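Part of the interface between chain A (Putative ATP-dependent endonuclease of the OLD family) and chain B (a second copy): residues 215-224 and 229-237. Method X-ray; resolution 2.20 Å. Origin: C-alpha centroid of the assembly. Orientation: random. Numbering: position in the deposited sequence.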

# COMPACT_ATOMS: atom_id res chain seq x y z
N MET A 215 33.21 4.30 8.56
CA MET A 215 32.04 4.63 7.77
C MET A 215 32.05 6.10 7.41
O MET A 215 32.21 6.96 8.28
CB MET A 215 30.78 4.29 8.55
CG MET A 215 29.57 4.06 7.70
SD MET A 215 28.24 3.78 8.87
CE MET A 215 29.01 2.59 9.99
N GLU A 216 31.86 6.40 6.13
CA GLU A 216 31.79 7.76 5.66
C GLU A 216 30.33 8.10 5.41
O GLU A 216 29.64 7.36 4.71
CB GLU A 216 32.60 7.96 4.38
CG GLU A 216 33.05 9.40 4.13
CD GLU A 216 34.09 9.87 5.14
OE1 GLU A 216 34.96 10.70 4.77
OE2 GLU A 216 34.05 9.43 6.31
N ILE A 217 29.87 9.20 5.99
CA ILE A 217 28.52 9.69 5.80
C ILE A 217 28.64 11.15 5.41
O ILE A 217 29.27 11.93 6.12
CB ILE A 217 27.65 9.53 7.06
CG1 ILE A 217 27.58 8.06 7.50
CG2 ILE A 217 26.26 10.06 6.81
CD1 ILE A 217 26.80 7.83 8.79
N GLY A 218 28.05 11.51 4.27
CA GLY A 218 28.14 12.88 3.80
C GLY A 218 27.14 13.13 2.70
O GLY A 218 26.38 12.24 2.30
N PHE A 219 27.15 14.37 2.21
CA PHE A 219 26.33 14.79 1.09
C PHE A 219 26.96 14.38 -0.24
O PHE A 219 28.16 14.08 -0.32
CB PHE A 219 26.14 16.31 1.12
CG PHE A 219 25.19 16.80 2.19
CD1 PHE A 219 23.93 16.25 2.33
CD2 PHE A 219 25.56 17.84 3.03
CE1 PHE A 219 23.05 16.72 3.31
CE2 PHE A 219 24.69 18.32 4.01
CZ PHE A 219 23.43 17.77 4.14
N GLY A 220 26.15 14.39 -1.29
CA GLY A 220 26.61 14.09 -2.63
C GLY A 220 25.44 13.72 -3.51
O GLY A 220 24.29 13.62 -3.05
N PHE A 221 25.73 13.52 -4.80
CA PHE A 221 24.71 13.01 -5.71
C PHE A 221 25.19 11.84 -6.55
O PHE A 221 24.58 11.55 -7.59
CB PHE A 221 24.15 14.10 -6.63
CG PHE A 221 25.06 15.23 -6.85
CD1 PHE A 221 26.13 15.10 -7.72
CD2 PHE A 221 24.85 16.43 -6.20
CE1 PHE A 221 26.99 16.16 -7.93
CE2 PHE A 221 25.71 17.49 -6.39
CZ PHE A 221 26.79 17.35 -7.26
N ALA A 222 26.23 11.13 -6.12
CA ALA A 222 26.59 9.92 -6.83
C ALA A 222 27.66 9.19 -6.05
O ALA A 222 28.42 9.81 -5.29
CB ALA A 222 27.05 10.23 -8.27
N ASP A 223 27.72 7.87 -6.24
CA ASP A 223 28.91 7.13 -5.83
C ASP A 223 29.93 7.34 -6.94
O ASP A 223 29.76 6.83 -8.05
CB ASP A 223 28.59 5.64 -5.65
CG ASP A 223 29.74 4.86 -5.02
OD1 ASP A 223 30.92 5.12 -5.34
OD2 ASP A 223 29.45 3.97 -4.19
N PRO A 224 31.00 8.10 -6.69
CA PRO A 224 31.98 8.36 -7.76
C PRO A 224 32.64 7.09 -8.28
O PRO A 224 33.11 7.08 -9.43
CB PRO A 224 33.00 9.30 -7.11
CG PRO A 224 32.77 9.17 -5.63
CD PRO A 224 31.32 8.82 -5.45
N ASN B 229 18.59 20.25 -4.75
CA ASN B 229 17.40 19.42 -4.88
C ASN B 229 17.71 17.97 -5.24
O ASN B 229 16.80 17.15 -5.27
CB ASN B 229 16.45 19.99 -5.93
CG ASN B 229 15.29 20.75 -5.32
OD1 ASN B 229 15.36 21.21 -4.17
ND2 ASN B 229 14.21 20.90 -6.08
N SER B 230 18.96 17.65 -5.51
CA SER B 230 19.38 16.28 -5.77
C SER B 230 20.39 15.79 -4.75
O SER B 230 20.86 14.64 -4.85
CB SER B 230 19.96 16.17 -7.19
OG SER B 230 19.83 17.40 -7.88
N LEU B 231 20.77 16.61 -3.78
CA LEU B 231 21.71 16.19 -2.76
C LEU B 231 21.07 15.11 -1.88
O LEU B 231 19.88 15.19 -1.54
CB LEU B 231 22.16 17.38 -1.93
CG LEU B 231 23.63 17.65 -1.70
CD1 LEU B 231 24.46 17.61 -2.99
CD2 LEU B 231 23.76 19.00 -1.04
N ARG B 232 21.85 14.11 -1.53
CA ARG B 232 21.40 13.06 -0.63
C ARG B 232 22.49 12.79 0.39
O ARG B 232 23.63 13.23 0.24
CB ARG B 232 21.06 11.79 -1.42
CG ARG B 232 21.93 11.61 -2.65
CD ARG B 232 21.65 10.30 -3.35
NE ARG B 232 22.80 9.86 -4.14
CZ ARG B 232 22.85 8.72 -4.83
NH1 ARG B 232 21.81 7.90 -4.82
NH2 ARG B 232 23.93 8.41 -5.52
N LEU B 233 22.12 12.11 1.47
CA LEU B 233 23.12 11.53 2.36
C LEU B 233 23.52 10.16 1.81
O LEU B 233 22.68 9.38 1.37
CB LEU B 233 22.58 11.38 3.78
CG LEU B 233 22.62 12.58 4.73
CD1 LEU B 233 23.90 13.37 4.55
CD2 LEU B 233 21.39 13.45 4.57
N GLN B 234 24.82 9.88 1.82
CA GLN B 234 25.27 8.58 1.33
C GLN B 234 26.38 8.05 2.23
O GLN B 234 26.93 8.78 3.05
CB GLN B 234 25.71 8.66 -0.14
CG GLN B 234 26.35 9.97 -0.51
CD GLN B 234 26.45 10.16 -2.01
OE1 GLN B 234 25.46 10.03 -2.73
NE2 GLN B 234 27.65 10.48 -2.48
N TYR B 235 26.67 6.76 2.07
CA TYR B 235 27.70 6.08 2.84
C TYR B 235 28.20 4.88 2.03
O TYR B 235 27.58 4.48 1.05
CB TYR B 235 27.17 5.65 4.21
CG TYR B 235 25.95 4.78 4.11
CD1 TYR B 235 24.70 5.33 3.84
CD2 TYR B 235 26.04 3.40 4.25
CE1 TYR B 235 23.57 4.53 3.73
CE2 TYR B 235 24.92 2.60 4.15
CZ TYR B 235 23.69 3.17 3.88
OH TYR B 235 22.58 2.36 3.77
N ARG B 236 29.31 4.30 2.49
CA ARG B 236 30.04 3.31 1.68
C ARG B 236 29.35 1.95 1.66
O ARG B 236 28.85 1.52 0.61
CB ARG B 236 31.48 3.21 2.18
CG ARG B 236 32.35 2.33 1.34
CD ARG B 236 33.67 2.12 2.03
NE ARG B 236 34.57 1.30 1.23
CZ ARG B 236 35.87 1.21 1.44
NH1 ARG B 236 36.43 1.89 2.44
NH2 ARG B 236 36.63 0.45 0.67
N GLU B 237 29.32 1.29 2.80
CA GLU B 237 28.65 -0.04 2.85
C GLU B 237 29.60 -1.06 3.50
O GLU B 237 29.62 -2.21 3.02
CB GLU B 237 28.28 -0.46 1.43

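The most unusual feature of this contact is a glycine whose missing side chain leaves room for one from the neighbouring chain. At Gly A220 a side chain could not be accommodated: an ideal CB would lie 2.5 Å from NE2 of Gln B234, and the backbone angles, phi 161° and psi 175°, would also jam it against the preceding carbonyl oxygen. The vacant space is taken by the amide end of Gln B234, whose NE2 lies 3.8 Å from CA of Gly A220 and donates a hydrogen bond to O of Ala A222 at 3.0 Å. A side chain from one copy thus passes over the bare backbone of the other and ties down a carbonyl two residues further on.

The principle illustrated is that two copies of a protein can join through backbone edges, with side chains alternating between the two faces of the resulting sheet. Here the short strands run antiparallel in register, although their directions differ by 133° rather than 180°. Gly A218 and Gln B234 form the better-defined pair: N of Gly A218 donates to O of Gln B234 at 3.2 Å, and N of Gln B234 donates to O of Gly A218 at 2.9 Å. Two residues along, N of Arg B232 reaches O of Gly A220 at 2.9 Å with a good angle of 160°, whereas the return bond from N of Gly A220 to O of Arg B232, 3.2 Å long, is weak because its angle falls to 123°. Between these bonds, CA-H...O contacts accompany the close approach of the backbones, as where CA of Phe A219 approaches O of Arg B232 at 3.2 Å.

The face bearing Gln B234 also bears Arg B232, opposite the two glycines of chain A. Arg B232 extends beyond the strand pairing, bringing its NH2 to 3.3 Å from CA of Ala A222, which lies near the plane of the guanidinium at its edge. The contact is one of packing, while NH1 is hydrogen-bonded elsewhere in the structure.

The other face carries Ile A217, Phe A219, Leu B233 and Tyr B235, and its contacts are mainly apolar. CD1 of Phe A219 meets CD1 of Leu B233 at 3.6 Å. Ile A217 packs here too, its CG1 4.1 Å from CB of Tyr B235. Beyond the strands, CB of Phe A219 lies 4.0 Å from CG of Leu B231, and CD1 of Leu B231 also lies 3.4 Å from CD2 of Phe A221. Together the two stretches bury 732 Å², combining directional backbone bonds with hydrophobic cover.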